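Long-range contacts in CMP/dCMP-type deaminase domain-containing protein (Aspergillus oryzae RIB40, PDB 7DRY), which probably acts as the zinc-dependent Rib2 deaminase of riboflavin biosynthesis, built on the cytidine deaminase (CDA) fold: residues K129-V134 with D156-N161; G29-S34 with V48-T53; T24-G29 with V170-H175. All blocks are in the same frame, centred on the assembly; numbering follows the deposited sequence.

Interaction 1 of 3, residues K129-V134 with D156-N161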
loop_
_atom_site.group_PDB
_atom_site.type_symbol
_atom_site.label_atom_id
_atom_site.label_comp_id
_atom_site.label_asym_id
_atom_site.label_seq_id
_atom_site.Cartn_x
_atom_site.Cartn_y
_atom_site.Cartn_z
ATOM N N LYS A 129 -4.903 9.200 -3.402
ATOM C CA LYS A 129 -5.774 8.528 -2.448
ATOM C C LYS A 129 -5.253 7.121 -2.191
ATOM O O LYS A 129 -4.739 6.469 -3.108
ATOM C CB LYS A 129 -7.220 8.478 -2.964
ATOM C CG LYS A 129 -8.211 7.914 -1.962
ATOM C CD LYS A 129 -9.659 8.199 -2.353
ATOM C CE LYS A 129 -10.582 7.851 -1.202
ATOM N NZ LYS A 129 -11.978 8.290 -1.468
ATOM N N ILE A 130 -5.389 6.674 -0.938
ATOM C CA ILE A 130 -5.062 5.315 -0.501
ATOM C C ILE A 130 -6.338 4.654 0.005
ATOM O O ILE A 130 -7.070 5.240 0.809
ATOM C CB ILE A 130 -4.016 5.320 0.633
ATOM C CG1 ILE A 130 -2.846 6.260 0.322
ATOM C CG2 ILE A 130 -3.530 3.905 0.910
ATOM C CD1 ILE A 130 -2.015 5.838 -0.867
ATOM N N TYR A 131 -6.596 3.432 -0.451
ATOM C CA TYR A 131 -7.635 2.582 0.117
ATOM C C TYR A 131 -6.955 1.398 0.786
ATOM O O TYR A 131 -6.041 0.810 0.211
ATOM C CB TYR A 131 -8.532 2.017 -0.982
ATOM C CG TYR A 131 -9.454 3.014 -1.642
ATOM C CD1 TYR A 131 -9.052 3.711 -2.767
ATOM C CD2 TYR A 131 -10.730 3.244 -1.151
ATOM C CE1 TYR A 131 -9.897 4.627 -3.388
ATOM C CE2 TYR A 131 -11.590 4.155 -1.776
ATOM C CZ TYR A 131 -11.154 4.840 -2.887
ATOM O OH TYR A 131 -11.975 5.755 -3.516
ATOM N N PHE A 132 -7.397 1.041 1.996
ATOM C CA PHE A 132 -6.842 -0.124 2.678
ATOM C C PHE A 132 -7.936 -0.841 3.461
ATOM O O PHE A 132 -9.024 -0.298 3.674
ATOM C CB PHE A 132 -5.626 0.239 3.545
ATOM C CG PHE A 132 -5.874 1.359 4.510
ATOM C CD1 PHE A 132 -6.371 1.089 5.769
ATOM C CD2 PHE A 132 -5.595 2.676 4.171
ATOM C CE1 PHE A 132 -6.596 2.107 6.678
ATOM C CE2 PHE A 132 -5.818 3.697 5.077
ATOM C CZ PHE A 132 -6.319 3.410 6.329
ATOM N N GLY A 133 -7.633 -2.067 3.903
ATOM C CA GLY A 133 -8.640 -2.940 4.482
ATOM C C GLY A 133 -8.599 -3.113 5.987
ATOM O O GLY A 133 -9.572 -3.588 6.590
ATOM N N VAL A 134 -7.488 -2.724 6.614
ATOM C CA VAL A 134 -7.325 -2.800 8.064
ATOM C C VAL A 134 -6.565 -1.563 8.519
ATOM O O VAL A 134 -5.518 -1.232 7.954
ATOM C CB VAL A 134 -6.569 -4.073 8.504
ATOM C CG1 VAL A 134 -6.302 -4.048 10.006
ATOM C CG2 VAL A 134 -7.341 -5.327 8.130
ATOM N N ASP A 156 -5.817 11.766 0.412
ATOM C CA ASP A 156 -7.025 11.150 0.942
ATOM C C ASP A 156 -6.758 9.696 1.298
ATOM O O ASP A 156 -5.889 9.040 0.722
ATOM C CB ASP A 156 -8.144 11.175 -0.101
ATOM C CG ASP A 156 -8.667 12.571 -0.386
ATOM O OD1 ASP A 156 -8.349 13.514 0.365
ATOM O OD2 ASP A 156 -9.409 12.714 -1.379
ATOM N N TRP A 157 -7.536 9.179 2.244
ATOM C CA TRP A 157 -7.505 7.749 2.507
ATOM C C TRP A 157 -8.884 7.282 2.945
ATOM O O TRP A 157 -9.708 8.063 3.426
ATOM C CB TRP A 157 -6.419 7.361 3.524
ATOM C CG TRP A 157 -6.507 8.108 4.807
ATOM C CD1 TRP A 157 -5.861 9.266 5.123
ATOM C CD2 TRP A 157 -7.289 7.754 5.955
ATOM N NE1 TRP A 157 -6.187 9.655 6.398
ATOM C CE2 TRP A 157 -7.063 8.746 6.933
ATOM C CE3 TRP A 157 -8.149 6.693 6.254
ATOM C CZ2 TRP A 157 -7.671 8.713 8.188
ATOM C CZ3 TRP A 157 -8.758 6.663 7.503
ATOM C CH2 TRP A 157 -8.514 7.668 8.454
ATOM N N GLN A 158 -9.119 5.979 2.777
ATOM C CA GLN A 158 -10.421 5.398 3.064
ATOM C C GLN A 158 -10.225 3.947 3.477
ATOM O O GLN A 158 -9.524 3.194 2.794
ATOM C CB GLN A 158 -11.301 5.452 1.815
ATOM C CG GLN A 158 -12.700 4.920 2.007
ATOM C CD GLN A 158 -13.620 5.353 0.887
ATOM O OE1 GLN A 158 -13.533 6.482 0.398
ATOM N NE2 GLN A 158 -14.498 4.456 0.465
ATOM N N VAL A 159 -10.840 3.563 4.591
ATOM C CA VAL A 159 -10.863 2.165 5.001
ATOM C C VAL A 159 -12.024 1.472 4.303
ATOM O O VAL A 159 -13.149 1.989 4.279
ATOM C CB VAL A 159 -10.988 2.044 6.526
ATOM C CG1 VAL A 159 -10.843 0.592 6.940
ATOM C CG2 VAL A 159 -9.941 2.900 7.215
ATOM N N VAL A 160 -11.754 0.298 3.742
ATOM C CA VAL A 160 -12.761 -0.529 3.089
ATOM C C VAL A 160 -12.976 -1.738 3.983
ATOM O O VAL A 160 -12.074 -2.571 4.140
ATOM C CB VAL A 160 -12.305 -0.960 1.692
ATOM C CG1 VAL A 160 -13.379 -1.812 1.017
ATOM C CG2 VAL A 160 -11.947 0.260 0.845
ATOM N N ASN A 161 -14.165 -1.833 4.575
ATOM C CA ASN A 161 -14.447 -2.863 5.559
ATOM C C ASN A 161 -14.830 -4.172 4.877
ATOM O O ASN A 161 -15.183 -4.209 3.694
ATOM C CB ASN A 161 -15.601 -2.425 6.465
ATOM C CG ASN A 161 -15.287 -1.159 7.248
ATOM O OD1 ASN A 161 -14.176 -0.981 7.747
ATOM N ND2 ASN A 161 -16.271 -0.273 7.359
HETATM O O HOH W 1 -11.827 11.124 -1.523
HETATM O O HOH W 2 -11.609 9.657 1.589
HETATM O O HOH W 3 -11.404 -4.890 5.087
#

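Interaction 2 of 3, residues G29-S34 with V48-T53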
loop_
_atom_site.group_PDB
_atom_site.type_symbol
_atom_site.label_atom_id
_atom_site.label_comp_id
_atom_site.label_asym_id
_atom_site.label_seq_id
_atom_site.Cartn_x
_atom_site.Cartn_y
_atom_site.Cartn_z
ATOM N N GLY A 29 -0.106 -6.716 0.029
ATOM C CA GLY A 29 -0.097 -6.487 -1.406
ATOM C C GLY A 29 -0.634 -5.103 -1.716
ATOM O O GLY A 29 -1.469 -4.562 -0.989
ATOM N N ALA A 30 -0.142 -4.534 -2.817
ATOM C CA ALA A 30 -0.505 -3.179 -3.207
ATOM C C ALA A 30 -0.686 -3.103 -4.714
ATOM O O ALA A 30 0.072 -3.720 -5.471
ATOM C CB ALA A 30 0.584 -2.178 -2.804
ATOM N N ILE A 31 -1.679 -2.317 -5.144
ATOM C CA ILE A 31 -1.968 -2.102 -6.561
ATOM C C ILE A 31 -2.173 -0.612 -6.769
ATOM O O ILE A 31 -2.981 0.008 -6.072
ATOM C CB ILE A 31 -3.218 -2.875 -7.016
ATOM C CG1 ILE A 31 -2.972 -4.386 -6.923
ATOM C CG2 ILE A 31 -3.579 -2.505 -8.463
ATOM C CD1 ILE A 31 -4.227 -5.242 -7.125
ATOM N N LEU A 32 -1.441 -0.042 -7.716
ATOM C CA LEU A 32 -1.542 1.374 -8.046
ATOM C C LEU A 32 -2.357 1.515 -9.326
ATOM O O LEU A 32 -2.066 0.846 -10.325
ATOM C CB LEU A 32 -0.143 1.957 -8.233
ATOM C CG LEU A 32 -0.073 3.458 -8.532
ATOM C CD1 LEU A 32 -0.655 4.262 -7.368
ATOM C CD2 LEU A 32 1.370 3.846 -8.800
ATOM N N VAL A 33 -3.399 2.355 -9.283
ATOM C CA VAL A 33 -4.395 2.466 -10.346
ATOM C C VAL A 33 -4.469 3.915 -10.815
ATOM O O VAL A 33 -4.387 4.842 -10.000
ATOM C CB VAL A 33 -5.772 2.021 -9.805
ATOM C CG1 VAL A 33 -6.866 2.172 -10.858
ATOM C CG2 VAL A 33 -5.702 0.574 -9.294
ATOM N N SER A 34 -4.644 4.112 -12.123
ATOM C CA SER A 34 -5.001 5.413 -12.693
ATOM C C SER A 34 -6.498 5.417 -12.982
ATOM O O SER A 34 -6.996 4.564 -13.728
ATOM C CB SER A 34 -4.227 5.708 -13.979
ATOM O OG SER A 34 -4.769 6.845 -14.646
ATOM N N VAL A 48 -1.333 0.687 -12.988
ATOM C CA VAL A 48 -0.059 1.364 -13.161
ATOM C C VAL A 48 1.095 0.534 -12.610
ATOM O O VAL A 48 2.164 0.473 -13.217
ATOM C CB VAL A 48 -0.119 2.763 -12.506
ATOM C CG1 VAL A 48 1.242 3.474 -12.593
ATOM C CG2 VAL A 48 -1.200 3.603 -13.163
ATOM N N SER A 49 0.907 -0.100 -11.456
ATOM C CA SER A 49 1.934 -0.988 -10.921
ATOM C C SER A 49 1.312 -1.880 -9.859
ATOM O O SER A 49 0.188 -1.653 -9.410
ATOM C CB SER A 49 3.102 -0.190 -10.345
ATOM O OG SER A 49 4.209 -1.053 -10.106
ATOM N N THR A 50 2.069 -2.911 -9.463
ATOM C CA THR A 50 1.693 -3.787 -8.355
ATOM C C THR A 50 2.945 -4.107 -7.551
ATOM O O THR A 50 4.062 -3.975 -8.048
ATOM C CB THR A 50 1.066 -5.122 -8.822
ATOM O OG1 THR A 50 2.081 -5.964 -9.403
ATOM C CG2 THR A 50 -0.043 -4.897 -9.846
ATOM N N GLY A 51 2.750 -4.554 -6.309
ATOM C CA GLY A 51 3.875 -5.043 -5.522
ATOM C C GLY A 51 3.396 -5.769 -4.286
ATOM O O GLY A 51 2.223 -5.707 -3.909
ATOM N N TYR A 52 4.323 -6.491 -3.660
ATOM C CA TYR A 52 4.008 -7.193 -2.425
ATOM C C TYR A 52 5.242 -7.266 -1.533
ATOM O O TYR A 52 6.375 -7.080 -1.986
ATOM C CB TYR A 52 3.437 -8.594 -2.697
ATOM C CG TYR A 52 4.325 -9.492 -3.520
ATOM C CD1 TYR A 52 4.236 -9.521 -4.906
ATOM C CD2 TYR A 52 5.239 -10.335 -2.905
ATOM C CE1 TYR A 52 5.053 -10.362 -5.648
ATOM C CE2 TYR A 52 6.059 -11.168 -3.640
ATOM C CZ TYR A 52 5.956 -11.170 -5.018
ATOM O OH TYR A 52 6.764 -12.015 -5.757
ATOM N N THR A 53 5.004 -7.536 -0.250
ATOM C CA THR A 53 6.084 -7.550 0.730
ATOM C C THR A 53 7.179 -8.525 0.308
ATOM O O THR A 53 6.908 -9.685 -0.008
ATOM C CB THR A 53 5.512 -8.004 2.071
ATOM O OG1 THR A 53 4.502 -7.081 2.496
ATOM C CG2 THR A 53 6.612 -8.100 3.132
#

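Interaction 3 of 3, residues T24-G29 with V170-H175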
loop_
_atom_site.group_PDB
_atom_site.type_symbol
_atom_site.label_atom_id
_atom_site.label_comp_id
_atom_site.label_asym_id
_atom_site.label_seq_id
_atom_site.Cartn_x
_atom_site.Cartn_y
_atom_site.Cartn_z
ATOM N N THR A 24 8.877 -12.293 11.149
ATOM C CA THR A 24 8.834 -10.877 11.494
ATOM C C THR A 24 8.339 -9.982 10.365
ATOM O O THR A 24 8.472 -8.759 10.466
ATOM C CB THR A 24 10.215 -10.398 11.943
ATOM O OG1 THR A 24 11.088 -10.386 10.810
ATOM C CG2 THR A 24 10.783 -11.329 13.004
ATOM N N ASN A 25 7.811 -10.539 9.289
ATOM C CA ASN A 25 7.300 -9.702 8.216
ATOM C C ASN A 25 5.776 -9.627 8.264
ATOM O O ASN A 25 5.107 -10.343 9.012
ATOM C CB ASN A 25 7.834 -10.137 6.844
ATOM C CG ASN A 25 7.213 -11.431 6.337
ATOM O OD1 ASN A 25 6.550 -12.162 7.080
ATOM N ND2 ASN A 25 7.443 -11.729 5.058
ATOM N N PHE A 26 5.238 -8.697 7.490
ATOM C CA PHE A 26 3.799 -8.525 7.344
ATOM C C PHE A 26 3.507 -8.621 5.858
ATOM O O PHE A 26 3.916 -7.752 5.082
ATOM C CB PHE A 26 3.356 -7.181 7.924
ATOM C CG PHE A 26 3.306 -7.170 9.427
ATOM C CD1 PHE A 26 4.469 -7.057 10.174
ATOM C CD2 PHE A 26 2.098 -7.293 10.089
ATOM C CE1 PHE A 26 4.425 -7.065 11.569
ATOM C CE2 PHE A 26 2.042 -7.300 11.479
ATOM C CZ PHE A 26 3.204 -7.183 12.217
ATOM N N ARG A 27 2.822 -9.692 5.471
ATOM C CA ARG A 27 2.601 -10.019 4.069
ATOM C C ARG A 27 1.445 -9.188 3.536
ATOM O O ARG A 27 0.289 -9.408 3.913
ATOM C CB ARG A 27 2.322 -11.510 3.932
ATOM C CG ARG A 27 3.500 -12.341 4.384
ATOM C CD ARG A 27 3.085 -13.763 4.623
ATOM N NE ARG A 27 2.957 -14.527 3.388
ATOM C CZ ARG A 27 1.894 -15.266 3.067
ATOM N NH1 ARG A 27 0.835 -15.314 3.870
ATOM N NH2 ARG A 27 1.902 -15.967 1.950
ATOM N N VAL A 28 1.771 -8.232 2.666
ATOM C CA VAL A 28 0.852 -7.205 2.201
ATOM C C VAL A 28 0.981 -7.121 0.685
ATOM O O VAL A 28 2.027 -7.445 0.116
ATOM C CB VAL A 28 1.188 -5.858 2.899
ATOM C CG1 VAL A 28 0.364 -4.698 2.354
ATOM C CG2 VAL A 28 0.971 -5.967 4.398
ATOM N N GLY A 29 -0.106 -6.716 0.029
ATOM C CA GLY A 29 -0.097 -6.487 -1.406
ATOM C C GLY A 29 -0.634 -5.103 -1.716
ATOM O O GLY A 29 -1.469 -4.562 -0.989
ATOM N N VAL A 170 -3.427 -13.553 6.466
ATOM C CA VAL A 170 -2.367 -13.621 5.470
ATOM C C VAL A 170 -1.145 -12.850 5.951
ATOM O O VAL A 170 -0.010 -13.342 5.885
ATOM C CB VAL A 170 -2.888 -13.095 4.123
ATOM C CG1 VAL A 170 -1.732 -12.875 3.140
ATOM C CG2 VAL A 170 -3.945 -14.051 3.548
ATOM N N ALA A 171 -1.364 -11.647 6.479
ATOM C CA ALA A 171 -0.251 -10.771 6.831
ATOM C C ALA A 171 0.706 -11.430 7.817
ATOM O O ALA A 171 1.930 -11.325 7.668
ATOM C CB ALA A 171 -0.777 -9.464 7.411
ATOM N N VAL A 172 0.179 -12.083 8.852
ATOM C CA VAL A 172 1.015 -12.600 9.939
ATOM C C VAL A 172 1.218 -14.116 9.849
ATOM O O VAL A 172 1.548 -14.756 10.855
ATOM C CB VAL A 172 0.519 -12.162 11.328
ATOM C CG1 VAL A 172 0.432 -10.641 11.408
ATOM C CG2 VAL A 172 -0.820 -12.811 11.652
ATOM N N ALA A 173 1.059 -14.695 8.659
ATOM C CA ALA A 173 1.127 -16.144 8.482
ATOM C C ALA A 173 2.425 -16.743 9.004
ATOM O O ALA A 173 2.437 -17.894 9.454
ATOM C CB ALA A 173 1.007 -16.464 6.993
ATOM N N GLY A 174 3.526 -16.003 8.925
ATOM C CA GLY A 174 4.795 -16.536 9.370
ATOM C C GLY A 174 5.094 -16.378 10.843
ATOM O O GLY A 174 6.147 -16.833 11.303
ATOM N N HIS A 175 4.192 -15.763 11.606
ATOM C CA HIS A 175 4.457 -15.448 13.003
ATOM C C HIS A 175 4.146 -16.626 13.912
ATOM O O HIS A 175 3.250 -17.428 13.642
ATOM C CB HIS A 175 3.612 -14.260 13.452
ATOM C CG HIS A 175 3.934 -12.989 12.736
ATOM N ND1 HIS A 175 3.494 -11.760 13.175
ATOM C CD2 HIS A 175 4.649 -12.756 11.610
ATOM C CE1 HIS A 175 3.919 -10.822 12.345
ATOM N NE2 HIS A 175 4.620 -11.400 11.385
HETATM O O HOH W 4 4.032 -13.312 8.064
#

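Interaction 1 of 3, residues K129-V134 with D156-N161
F132 and V159 meet where strands 129-132 and 156-159 run side by side in parallel, and the face they share is the tightly packed one. CG of F132 sits between the backbone N and the carbonyl carbon (chi1 53°), the crowded position. At the far end of the ring CE1 lies 3.5 Å from CG2 of V159, while CZ comes within 3.8 Å of CE3 of W157. The two aromatic planes are only 26° apart but slid apart, so the rings barely overlap. The strands are joined by a regular parallel ladder: I130 N donates to D156 O, Q158 N to I130 O, F132 N to Q158 O, and V160 N to F132 O at 2.8 Å.

On the opposite face the Y131 ring is buried, stacked with H5 and Y96, and the solvent side is formed by the ends of K129, D156 and Q158. Q158 lies alongside Y131, pointing the same way, its CD 3.6 Å from CE2 of the ring and its amide plane 66° from the ring plane. The extended K129 chain, CG anti to the backbone N, carries NZ to within 3.0 Å of Q158 OE1. The D156 carboxylate is linked to K129 NZ through water: one molecule accepts from NZ at 2.8 Å and donates to OD2.

This is the parallel pairing of a right-handed beta-alpha-beta crossover, whose helix 145-152 covers the F132 face through C147 and L150, with T151 OG1 bonded to W157 NE1. Strand 156-159 is outermost in the sheet; strand 91-97 flanks 129-132 on its other side, and H5 and L9 of helix 5-16 pack on V160.

Interaction 2 of 3, residues G29-S34 with V48-T53
A30 and G51 face each other as an antiparallel hydrogen-bonded pair, exchanging two backbone bonds: A30 N to G51 O and G51 N to A30 O, each 2.9 Å long. Two residues further on, L32 N donates to S49 O at 2.8 Å, in a nearly straight bond (170° at the hydrogen). L32 O receives V48 N at 2.8 Å and, more weakly, S49 N at 3.3 Å.

With V48 and S49 both opposite L32, the ladder is interrupted by a classic beta bulge, where V48 takes a backbone conformation (psi -41°) unlike that of its extended neighbours; beyond it, S34 and R46 share a backbone bond. The two strands form the hairpin that opens the CDA-fold sheet, strand 46-52 being its edge.

Apolar contacts gather at the bulge. L32 CG is anti to the backbone N (chi1 -178°), beside V48 CB; L32 CD2 lies 3.8 Å from V48 CG1, and the other methyl, V48 CG2, reaches back to S34 CB at 3.8 Å. On the face of I31 and T50 the touch is lighter, the two side chains lying side by side with I31 CG1 4.2 Å from T50 CG2, both packed against L15 of helix 5-16.

The hydroxyls of S49 and S34 have partners beyond the pair: S49 OG bonds to C66 O of helix 62-73 and S34 OG to R91 NE. A30 CB lies on the face directed to that helix, its side chain about 4 Å from that of E63, a residue seen to bind zinc in this protein but not a ligand of the metal here.

Interaction 3 of 3, residues T24-G29 with V170-H175
H175 drives the edge of its imidazole into the face of F26 in a T-shaped pair, planes at 89° and centroids 5.0 Å apart. The pair joins the end of helix 164-171, where a type I beta turn from V172 to H175 follows A171, to the loop that leads into strand 29-36 of the CDA-fold sheet. H175 CE1 stands over the phenyl ring, 3.7 Å from F26 CZ and nearer the rim than the centre. One imidazole face carries V172 CB of its own segment, and F140 meets both rings, F26 edge-to-face. At the imidazole edge, NE2 donates to N25 O at 2.6 Å, the acceptor tilted 17° from the ring plane; ND1 is bonded to E181 OE2, so both nitrogens have partners that fix the ring's rotation. V172 CG1 lies alongside F26, 3.7 Å from CE2. The F26 side chain is about 8 Å from the zinc ion.

The carbonyls at the helix end grip R27. R27 N donates to A171 O at 2.9 Å, almost straight and on a lone pair. One water lies within hydrogen-bonding distance of A171 O and N25 OD1 and accepts from G174 N. R27 CD passes 3.4 Å from V170 O; the bend at chi3 (79°) turns NE, which bonds to S19 O. V170 O accepts R27 NH1 at 2.9 Å and A173 N from the opposite face of its carbonyl plane.

Overall arrangement
From the N terminus, the chain leaves helix 5-16, passes through the loop 24-29 and enters strand 29-36; G29 belongs to both interaction 3 and interaction 2. Interaction 2 closes first, a short hairpin loop at one edge of the sheet. Interaction 1 then opens and closes in series with it, joining the last two strands across helix 145-152, at the other edge. Interaction 3 spans both, closing a loop of 140 residues as the end of helix 164-171 returns to the loop just before the first strand. None cross. T53 OG1 links interactions 2 and 3, probably bonding F26 O and V28 N, whereas interaction 1 touches neither.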